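Local coordinates for protein cysteine hydrolase (PDB 6V98) that is a type VI secretion system effector of Vibrio cholerae, probably a cysteine hydrolase of the papain-like (CA clan) kind delivered into rival cells, at residues 116-121 with 181-186; 165-170 with 177-182; 7-12 with 154-159. One frame throughout, in Å; residues are numbered along the deposited sequence.

Contact 1. Residues 116-121 with 181-186. With CA (calcium ion), chain B; CA (calcium ion), chain C.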
loop_
_atom_site.group_PDB
_atom_site.type_symbol
_atom_site.label_atom_id
_atom_site.label_comp_id
_atom_site.label_asym_id
_atom_site.label_seq_id
_atom_site.Cartn_x
_atom_site.Cartn_y
_atom_site.Cartn_z
ATOM N N VAL A 116 0.100 -3.014 8.071
ATOM C CA VAL A 116 0.965 -4.072 8.581
ATOM C C VAL A 116 2.363 -3.810 8.053
ATOM O O VAL A 116 2.539 -3.206 6.990
ATOM C CB VAL A 116 0.493 -5.492 8.178
ATOM C CG1 VAL A 116 -0.840 -5.805 8.832
ATOM C CG2 VAL A 116 0.416 -5.636 6.638
ATOM N N VAL A 117 3.364 -4.287 8.786
ATOM C CA VAL A 117 4.757 -4.103 8.404
ATOM C C VAL A 117 5.335 -5.473 8.089
ATOM O O VAL A 117 5.465 -6.322 8.977
ATOM C CB VAL A 117 5.561 -3.396 9.501
ATOM C CG1 VAL A 117 6.982 -3.194 9.047
ATOM C CG2 VAL A 117 4.901 -2.049 9.860
ATOM N N LEU A 118 5.695 -5.685 6.827
ATOM C CA LEU A 118 6.206 -6.959 6.346
ATOM C C LEU A 118 7.673 -6.797 5.993
ATOM O O LEU A 118 8.095 -5.735 5.534
ATOM C CB LEU A 118 5.438 -7.423 5.104
ATOM C CG LEU A 118 3.921 -7.334 5.168
ATOM C CD1 LEU A 118 3.335 -7.707 3.834
ATOM C CD2 LEU A 118 3.389 -8.223 6.291
ATOM N N ARG A 119 8.445 -7.862 6.184
ATOM C CA ARG A 119 9.888 -7.797 5.994
ATOM C C ARG A 119 10.382 -8.939 5.118
ATOM O O ARG A 119 9.906 -10.073 5.224
ATOM C CB ARG A 119 10.626 -7.841 7.347
ATOM C CG ARG A 119 10.240 -6.720 8.313
ATOM C CD ARG A 119 10.604 -5.330 7.794
ATOM N NE ARG A 119 12.043 -5.129 7.609
ATOM C CZ ARG A 119 12.905 -4.903 8.601
ATOM N NH1 ARG A 119 12.488 -4.866 9.858
ATOM N NH2 ARG A 119 14.190 -4.717 8.338
ATOM N N GLY A 120 11.388 -8.649 4.307
ATOM C CA GLY A 120 12.018 -9.666 3.491
ATOM C C GLY A 120 12.990 -9.009 2.536
ATOM O O GLY A 120 13.164 -7.788 2.536
ATOM N N LYS A 121 13.635 -9.845 1.722
ATOM C CA LYS A 121 14.545 -9.355 0.688
ATOM C C LYS A 121 13.766 -9.334 -0.618
ATOM O O LYS A 121 13.605 -10.370 -1.266
ATOM C CB LYS A 121 15.793 -10.227 0.586
ATOM C CG LYS A 121 16.641 -10.246 1.854
ATOM C CD LYS A 121 17.253 -8.874 2.112
ATOM C CE LYS A 121 18.092 -8.843 3.380
ATOM N NZ LYS A 121 18.256 -10.170 4.027
ATOM N N GLU A 181 -7.708 -5.763 8.912
ATOM C CA GLU A 181 -7.812 -6.227 10.288
ATOM C C GLU A 181 -7.518 -7.718 10.384
ATOM O O GLU A 181 -6.852 -8.165 11.322
ATOM C CB GLU A 181 -9.191 -5.898 10.847
ATOM C CG GLU A 181 -9.417 -4.406 11.074
ATOM C CD GLU A 181 -8.470 -3.811 12.110
ATOM O OE1 GLU A 181 -8.224 -4.464 13.145
ATOM O OE2 GLU A 181 -7.971 -2.686 11.877
ATOM N N GLN A 182 -7.991 -8.502 9.409
ATOM C CA GLN A 182 -7.592 -9.904 9.327
ATOM C C GLN A 182 -6.083 -10.039 9.156
ATOM O O GLN A 182 -5.448 -10.877 9.812
ATOM C CB GLN A 182 -8.323 -10.587 8.168
ATOM C CG GLN A 182 -9.724 -11.058 8.503
ATOM C CD GLN A 182 -9.778 -11.870 9.788
ATOM O OE1 GLN A 182 -10.317 -11.418 10.799
ATOM N NE2 GLN A 182 -9.202 -13.066 9.758
ATOM N N PHE A 183 -5.494 -9.229 8.271
ATOM C CA PHE A 183 -4.058 -9.311 8.012
ATOM C C PHE A 183 -3.268 -9.001 9.278
ATOM O O PHE A 183 -2.234 -9.627 9.553
ATOM C CB PHE A 183 -3.688 -8.342 6.884
ATOM C CG PHE A 183 -2.441 -8.720 6.104
ATOM C CD1 PHE A 183 -1.618 -9.753 6.514
ATOM C CD2 PHE A 183 -2.097 -8.016 4.952
ATOM C CE1 PHE A 183 -0.476 -10.081 5.792
ATOM C CE2 PHE A 183 -0.955 -8.354 4.220
ATOM C CZ PHE A 183 -0.147 -9.371 4.653
ATOM N N GLN A 184 -3.763 -8.055 10.076
ATOM C CA GLN A 184 -3.072 -7.654 11.296
ATOM C C GLN A 184 -3.050 -8.761 12.338
ATOM O O GLN A 184 -2.211 -8.720 13.242
ATOM C CB GLN A 184 -3.734 -6.408 11.893
ATOM C CG GLN A 184 -3.411 -5.097 11.153
ATOM C CD GLN A 184 -4.083 -3.890 11.780
ATOM O OE1 GLN A 184 -5.012 -4.028 12.574
ATOM N NE2 GLN A 184 -3.620 -2.695 11.417
ATOM N N LEU A 185 -3.948 -9.742 12.246
ATOM C CA LEU A 185 -3.939 -10.826 13.231
ATOM C C LEU A 185 -2.642 -11.626 13.220
ATOM O O LEU A 185 -2.307 -12.254 14.232
ATOM C CB LEU A 185 -5.116 -11.766 12.989
ATOM C CG LEU A 185 -6.489 -11.135 13.177
ATOM C CD1 LEU A 185 -7.575 -12.165 12.942
ATOM C CD2 LEU A 185 -6.582 -10.572 14.584
ATOM N N SER A 186 -1.905 -11.631 12.106
ATOM C CA SER A 186 -0.683 -12.421 11.991
ATOM C C SER A 186 0.550 -11.592 11.656
ATOM O O SER A 186 1.599 -12.169 11.347
ATOM C CB SER A 186 -0.858 -13.519 10.935
ATOM O OG SER A 186 -1.465 -13.000 9.759
HETATM CA CA CA B . -6.525 -2.600 13.789
HETATM CA CA CA C . -0.790 -7.894 14.836
HETATM O O HOH W 1 -5.669 -0.742 12.629
HETATM O O HOH W 2 -0.420 -10.122 15.455
HETATM O O HOH W 3 -6.459 -4.375 15.784
HETATM O O HOH W 4 -7.396 -0.797 15.297
HETATM O O HOH W 5 -4.269 -2.128 14.893
#

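Contact 2. Residues 165-170 with 177-182. With CA (calcium ion), chain B.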
loop_
_atom_site.group_PDB
_atom_site.type_symbol
_atom_site.label_atom_id
_atom_site.label_comp_id
_atom_site.label_asym_id
_atom_site.label_seq_id
_atom_site.Cartn_x
_atom_site.Cartn_y
_atom_site.Cartn_z
ATOM N N LEU A 165 5.348 -13.488 0.470
ATOM C CA LEU A 165 5.119 -13.073 1.847
ATOM C C LEU A 165 3.890 -13.718 2.479
ATOM O O LEU A 165 3.617 -13.470 3.659
ATOM C CB LEU A 165 5.003 -11.551 1.917
ATOM C CG LEU A 165 6.238 -10.776 1.448
ATOM C CD1 LEU A 165 5.943 -9.275 1.428
ATOM C CD2 LEU A 165 7.447 -11.087 2.332
ATOM N N ASP A 166 3.158 -14.539 1.737
ATOM C CA ASP A 166 2.023 -15.291 2.264
ATOM C C ASP A 166 1.039 -14.394 3.025
ATOM O O ASP A 166 0.839 -14.570 4.232
ATOM C CB ASP A 166 2.496 -16.437 3.144
ATOM C CG ASP A 166 1.367 -17.382 3.523
ATOM O OD1 ASP A 166 0.389 -17.496 2.749
ATOM O OD2 ASP A 166 1.445 -18.001 4.604
ATOM N N PRO A 167 0.415 -13.435 2.354
ATOM C CA PRO A 167 -0.577 -12.584 3.021
ATOM C C PRO A 167 -1.794 -13.391 3.447
ATOM O O PRO A 167 -1.975 -14.557 3.083
ATOM C CB PRO A 167 -0.947 -11.566 1.949
ATOM C CG PRO A 167 -0.741 -12.327 0.651
ATOM C CD PRO A 167 0.476 -13.182 0.903
ATOM N N ALA A 168 -2.647 -12.734 4.227
ATOM C CA ALA A 168 -3.866 -13.370 4.708
ATOM C C ALA A 168 -4.751 -13.793 3.543
ATOM O O ALA A 168 -4.764 -13.172 2.473
ATOM C CB ALA A 168 -4.637 -12.423 5.645
ATOM N N TRP A 169 -5.502 -14.869 3.765
ATOM C CA TRP A 169 -6.353 -15.424 2.720
ATOM C C TRP A 169 -7.267 -14.360 2.123
ATOM O O TRP A 169 -7.849 -13.546 2.841
ATOM C CB TRP A 169 -7.186 -16.565 3.293
ATOM C CG TRP A 169 -8.224 -17.065 2.348
ATOM C CD1 TRP A 169 -8.017 -17.807 1.222
ATOM C CD2 TRP A 169 -9.636 -16.854 2.439
ATOM N NE1 TRP A 169 -9.218 -18.085 0.609
ATOM C CE2 TRP A 169 -10.228 -17.516 1.338
ATOM C CE3 TRP A 169 -10.459 -16.181 3.348
ATOM C CZ2 TRP A 169 -11.597 -17.520 1.125
ATOM C CZ3 TRP A 169 -11.823 -16.194 3.141
ATOM C CH2 TRP A 169 -12.380 -16.860 2.034
ATOM N N LYS A 170 -7.391 -14.384 0.792
ATOM C CA LYS A 170 -8.186 -13.409 0.053
ATOM C C LYS A 170 -9.586 -13.955 -0.195
ATOM O O LYS A 170 -9.736 -14.909 -0.980
ATOM C CB LYS A 170 -7.508 -13.079 -1.276
ATOM C CG LYS A 170 -8.024 -11.814 -1.940
ATOM C CD LYS A 170 -7.955 -11.848 -3.463
ATOM C CE LYS A 170 -6.817 -12.696 -4.019
ATOM N NZ LYS A 170 -6.543 -12.392 -5.470
ATOM N N SER A 177 -11.113 -2.431 4.604
ATOM C CA SER A 177 -11.131 -2.252 6.050
ATOM C C SER A 177 -11.206 -3.591 6.773
ATOM O O SER A 177 -10.510 -3.809 7.774
ATOM C CB SER A 177 -12.305 -1.362 6.437
ATOM O OG SER A 177 -13.524 -2.005 6.122
ATOM N N ALA A 178 -12.034 -4.513 6.272
ATOM C CA ALA A 178 -12.132 -5.819 6.913
ATOM C C ALA A 178 -10.854 -6.616 6.718
ATOM O O ALA A 178 -10.358 -7.256 7.656
ATOM C CB ALA A 178 -13.339 -6.585 6.364
ATOM N N TYR A 179 -10.301 -6.585 5.503
ATOM C CA TYR A 179 -9.142 -7.419 5.205
ATOM C C TYR A 179 -7.930 -7.008 6.032
ATOM O O TYR A 179 -7.188 -7.871 6.528
ATOM C CB TYR A 179 -8.805 -7.367 3.708
ATOM C CG TYR A 179 -7.585 -8.200 3.388
ATOM C CD1 TYR A 179 -7.698 -9.572 3.169
ATOM C CD2 TYR A 179 -6.323 -7.624 3.326
ATOM C CE1 TYR A 179 -6.580 -10.361 2.906
ATOM C CE2 TYR A 179 -5.182 -8.412 3.061
ATOM C CZ TYR A 179 -5.333 -9.777 2.850
ATOM O OH TYR A 179 -4.241 -10.571 2.589
ATOM N N ILE A 180 -7.684 -5.701 6.162
ATOM C CA ILE A 180 -6.474 -5.281 6.863
ATOM C C ILE A 180 -6.520 -5.741 8.307
ATOM O O ILE A 180 -5.492 -6.127 8.870
ATOM C CB ILE A 180 -6.254 -3.754 6.752
ATOM C CG1 ILE A 180 -4.816 -3.392 7.150
ATOM C CG2 ILE A 180 -7.279 -2.960 7.563
ATOM C CD1 ILE A 180 -3.770 -3.911 6.197
ATOM N N GLU A 181 -7.708 -5.763 8.912
ATOM C CA GLU A 181 -7.812 -6.227 10.288
ATOM C C GLU A 181 -7.518 -7.718 10.384
ATOM O O GLU A 181 -6.852 -8.165 11.322
ATOM C CB GLU A 181 -9.191 -5.898 10.847
ATOM C CG GLU A 181 -9.417 -4.406 11.074
ATOM C CD GLU A 181 -8.470 -3.811 12.110
ATOM O OE1 GLU A 181 -8.224 -4.464 13.145
ATOM O OE2 GLU A 181 -7.971 -2.686 11.877
ATOM N N GLN A 182 -7.991 -8.502 9.409
ATOM C CA GLN A 182 -7.592 -9.904 9.327
ATOM C C GLN A 182 -6.083 -10.039 9.156
ATOM O O GLN A 182 -5.448 -10.877 9.812
ATOM C CB GLN A 182 -8.323 -10.587 8.168
ATOM C CG GLN A 182 -9.724 -11.058 8.503
ATOM C CD GLN A 182 -9.778 -11.870 9.788
ATOM O OE1 GLN A 182 -10.317 -11.418 10.799
ATOM N NE2 GLN A 182 -9.202 -13.066 9.758
HETATM CA CA CA B . -6.525 -2.600 13.789
HETATM O O HOH W 3 -6.459 -4.375 15.784
HETATM O O HOH W 4 -7.396 -0.797 15.297
HETATM O O HOH W 1 -5.669 -0.742 12.629
HETATM O O HOH W 5 -4.269 -2.128 14.893
#

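Contact 3. Residues 7-12 with 154-159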
loop_
_atom_site.group_PDB
_atom_site.type_symbol
_atom_site.label_atom_id
_atom_site.label_comp_id
_atom_site.label_asym_id
_atom_site.label_seq_id
_atom_site.Cartn_x
_atom_site.Cartn_y
_atom_site.Cartn_z
ATOM N N LEU A 7 7.760 -3.811 3.353
ATOM C CA LEU A 7 6.535 -3.625 2.577
ATOM C C LEU A 7 5.423 -3.316 3.571
ATOM O O LEU A 7 5.154 -4.118 4.474
ATOM C CB LEU A 7 6.195 -4.862 1.730
ATOM C CG LEU A 7 5.190 -4.600 0.601
ATOM C CD1 LEU A 7 5.871 -3.813 -0.525
ATOM C CD2 LEU A 7 4.597 -5.907 0.058
ATOM N N ILE A 8 4.807 -2.147 3.427
ATOM C CA ILE A 8 3.812 -1.671 4.381
ATOM C C ILE A 8 2.505 -1.443 3.635
ATOM O O ILE A 8 2.263 -0.329 3.138
ATOM C CB ILE A 8 4.279 -0.390 5.089
ATOM C CG1 ILE A 8 5.669 -0.600 5.688
ATOM C CG2 ILE A 8 3.282 0.027 6.165
ATOM C CD1 ILE A 8 6.214 0.636 6.379
ATOM N N PRO A 9 1.671 -2.469 3.491
ATOM C CA PRO A 9 0.290 -2.242 3.062
ATOM C C PRO A 9 -0.358 -1.245 4.003
ATOM O O PRO A 9 -0.230 -1.355 5.225
ATOM C CB PRO A 9 -0.352 -3.633 3.175
ATOM C CG PRO A 9 0.815 -4.611 3.074
ATOM C CD PRO A 9 1.951 -3.888 3.771
ATOM N N VAL A 10 -1.041 -0.253 3.435
ATOM C CA VAL A 10 -1.739 0.759 4.226
ATOM C C VAL A 10 -3.184 0.816 3.753
ATOM O O VAL A 10 -3.444 0.819 2.547
ATOM C CB VAL A 10 -1.050 2.138 4.132
ATOM C CG1 VAL A 10 0.337 2.071 4.804
ATOM C CG2 VAL A 10 -0.906 2.597 2.689
ATOM N N VAL A 11 -4.122 0.829 4.699
ATOM C CA VAL A 11 -5.538 0.988 4.410
ATOM C C VAL A 11 -6.027 2.241 5.122
ATOM O O VAL A 11 -5.599 2.540 6.243
ATOM C CB VAL A 11 -6.349 -0.254 4.843
ATOM C CG1 VAL A 11 -7.845 -0.008 4.701
ATOM C CG2 VAL A 11 -5.925 -1.479 4.008
ATOM N N PHE A 12 -6.900 2.985 4.453
ATOM C CA PHE A 12 -7.527 4.185 4.998
ATOM C C PHE A 12 -8.963 3.794 5.292
ATOM O O PHE A 12 -9.830 3.908 4.416
ATOM C CB PHE A 12 -7.458 5.336 3.989
ATOM C CG PHE A 12 -6.077 5.543 3.406
ATOM C CD1 PHE A 12 -5.725 4.963 2.191
ATOM C CD2 PHE A 12 -5.129 6.305 4.090
ATOM C CE1 PHE A 12 -4.453 5.141 1.664
ATOM C CE2 PHE A 12 -3.866 6.501 3.572
ATOM C CZ PHE A 12 -3.523 5.914 2.354
ATOM N N THR A 154 -6.911 -5.809 -3.409
ATOM C CA THR A 154 -6.402 -7.008 -4.072
ATOM C C THR A 154 -5.098 -6.737 -4.815
ATOM O O THR A 154 -4.255 -7.632 -4.919
ATOM C CB THR A 154 -7.465 -7.606 -5.010
ATOM O OG1 THR A 154 -7.727 -6.729 -6.113
ATOM C CG2 THR A 154 -8.755 -7.859 -4.250
ATOM N N PHE A 155 -4.912 -5.519 -5.336
ATOM C CA PHE A 155 -3.620 -5.118 -5.894
ATOM C C PHE A 155 -2.491 -5.383 -4.900
ATOM O O PHE A 155 -1.462 -5.984 -5.237
ATOM C CB PHE A 155 -3.680 -3.626 -6.244
ATOM C CG PHE A 155 -2.396 -3.045 -6.776
ATOM C CD1 PHE A 155 -1.878 -3.472 -7.990
ATOM C CD2 PHE A 155 -1.755 -2.013 -6.106
ATOM C CE1 PHE A 155 -0.720 -2.918 -8.517
ATOM C CE2 PHE A 155 -0.592 -1.441 -6.618
ATOM C CZ PHE A 155 -0.071 -1.894 -7.832
ATOM N N VAL A 156 -2.670 -4.909 -3.665
ATOM C CA VAL A 156 -1.621 -5.034 -2.652
ATOM C C VAL A 156 -1.472 -6.485 -2.203
ATOM O O VAL A 156 -0.352 -6.971 -1.969
ATOM C CB VAL A 156 -1.935 -4.095 -1.469
ATOM C CG1 VAL A 156 -0.859 -4.203 -0.387
ATOM C CG2 VAL A 156 -2.021 -2.649 -1.950
ATOM N N ILE A 157 -2.591 -7.203 -2.068
ATOM C CA ILE A 157 -2.508 -8.615 -1.703
ATOM C C ILE A 157 -1.735 -9.373 -2.762
ATOM O O ILE A 157 -0.863 -10.196 -2.450
ATOM C CB ILE A 157 -3.910 -9.221 -1.516
ATOM C CG1 ILE A 157 -4.662 -8.504 -0.392
ATOM C CG2 ILE A 157 -3.790 -10.745 -1.249
ATOM C CD1 ILE A 157 -6.138 -8.807 -0.377
ATOM N N ASP A 158 -2.039 -9.098 -4.036
ATOM C CA ASP A 158 -1.357 -9.770 -5.136
ATOM C C ASP A 158 0.136 -9.470 -5.123
ATOM O O ASP A 158 0.955 -10.354 -5.407
ATOM C CB ASP A 158 -1.981 -9.358 -6.474
ATOM C CG ASP A 158 -3.390 -9.937 -6.681
ATOM O OD1 ASP A 158 -3.840 -10.783 -5.877
ATOM O OD2 ASP A 158 -4.052 -9.529 -7.648
ATOM N N LEU A 159 0.517 -8.235 -4.778
ATOM C CA LEU A 159 1.938 -7.912 -4.648
ATOM C C LEU A 159 2.586 -8.738 -3.547
ATOM O O LEU A 159 3.667 -9.315 -3.731
ATOM C CB LEU A 159 2.120 -6.419 -4.351
ATOM C CG LEU A 159 3.539 -5.958 -3.996
ATOM C CD1 LEU A 159 4.507 -6.150 -5.142
ATOM C CD2 LEU A 159 3.502 -4.503 -3.560
#

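Contact 1. Residues 116-121 with 181-186
One face of the Phe183 ring carries Val116, whose CG2 lies 3.8 Å above the ring plane, offset toward the rim. This is a CH-pi contact: Val116 CG2 is 4.0 Å from the Phe183 ring centroid and 19° off the normal, with CD2 and CE2 the nearest ring carbons. At the far end of the ring Leu118 comes in obliquely from the strand, its CD1 3.9 Å from Phe183 CZ and its CD2 slightly farther. With CG anti to the backbone N (chi1 -154°), the Phe183 ring reaches from its helix to the side chains of Val116 and Leu118.

The other methyl of Val116 works on a different neighbour. Val116 CG1 sits 3.5 Å from Gln184 CG, so the two branches of one valine divide between the phenyl face and the aliphatic part of the glutamine. Beyond CG the Gln184 chain is fully extended (chi2 -180°), which carries its amide past the valine to a calcium ion. Gln184 OE1 binds that calcium ion at 2.4 Å, beside both carboxylate oxygens of Glu181 and four waters. NE2 of the same amide donates to Gly115 O and to one of those waters, so strand and metal together fix its rotation. The backbone O of Gln184 serves a second calcium ion at 2.3 Å, shared with Glu187, Asp189 and Glu203.

The contact thus packs the C-terminal part of helix 176-184 against strand 113-120, with a buried apolar side and a metal-bound polar side. Pro167 of the preceding loop also touches Phe183, Pro9 of strand 5-12 touches both Val116 and Leu118, and strand 188-193 pairs with 113-120 on its other flank.

Contact 2. Residues 165-170 with 177-182
A single hydrogen bond joins the two segments: Tyr179 OH donates to Ala168 O at 2.7 Å. The hydroxyl meets that oxygen at a C=O...O angle of 117°, tilted 26° from the carbonyl plane, so it arrives well off the line of the C=O bond and somewhat out of that plane. Ala168 N is also near the hydroxyl, but its angle is too poor for a bond.

Edge contacts come next. Trp169 O lies near the plane of the Tyr179 ring, 3.4 Å from Tyr179 CE1, and Ala168 O borders the same edge. The ring therefore points its rim at two successive carbonyls of the loop. Tyr179 holds chi1 at 179°, its CG trans to its own N, which carries the phenol off the helix to the loop backbone.

The apolar contact is Ala168 CB at 3.9 Å from Tyr179 CZ. Pro167 CB, 3.5 Å from Tyr179 OH, is a van der Waals neighbour of the hydroxyl oxygen. Ile157 of helix 154-162 touches the tyrosine as well as Pro167, while the charge of Lys170 is paired with Asp158 of that helix.

In sum, a helix tyrosine hydrogen-bonds to the backbone of the loop that follows helix 154-162 and leads into its own helix, 176-184, which also carries the calcium ligand Glu181 and so forms part of a metal site.

Contact 3. Residues 7-12 with 154-159
Leu7 meets Leu159 through its two methyls: Leu7 CD1 lies 3.9 Å from Leu159 CD2, and Leu7 CD2 is 4.0 Å from the same carbon. One leucine methyl of the helix thus sits against the forked end of the strand leucine, and the two chains cross obliquely. Both leucines have the same shape, CG anti to the backbone N (chi1 -163° for Leu7 and 172° for Leu159), which extends each branched end toward the other segment. The length of the two chains spans a backbone separation that is larger here than at the next pair.

Two residues along the strand, Pro9 makes the second meeting. Its ring presents CB at 3.6 Å from Val156 CG1, with CG 3.9 Å from the same methyl. Here the alpha carbons of Pro9 and Val156 are 6.6 Å apart, against 9.6 Å for Leu7 and Leu159, as suits two short side chains. Val156 CG1, itself anti to the backbone N, is the branch that reaches the proline.

The spacing follows from the secondary structure. Leu7 and Pro9 project from the same side of the strand, while Val156 and Leu159, three residues apart, fall on the helix flank turned to it. Both meetings are van der Waals, and all four residues are buried.

The helix starts just after Cys152, found here as a dimethylarsinoyl derivative; a helix that begins just behind a cysteine and packs on an antiparallel sheet is consistent with the papain-like (clan CA) core. Helix 154-162 is laid on one face of that sheet over strand 5-12, which has 44-50 and 113-120 as its neighbours. Val116 and Leu118 of strand 113-120 touch Pro9, Val47 of strand 44-50 touches both leucines, and helix 123-134 reaches Leu159 through Trp129 and Leu130.

Overall arrangement
Contact 3 is the central one, its centre about 4 Å from the centre of the chain, whereas contacts 1 and 2 have centres about 12 Å from it. Contacts 1 and 3 lean on neighbouring strands of one sheet, joined by a probable Leu118 N to Leu7 O hydrogen bond, and both bury apolar residues. Contact 1 adds calcium ligands on its helix. Contact 2, only partly buried, relies on a tyrosine-to-backbone hydrogen bond. It shares helix 176-184 with contact 1 and touches both elements of contact 3, meeting helix 154-162 and packing Ile180 on Val11 of strand 5-12.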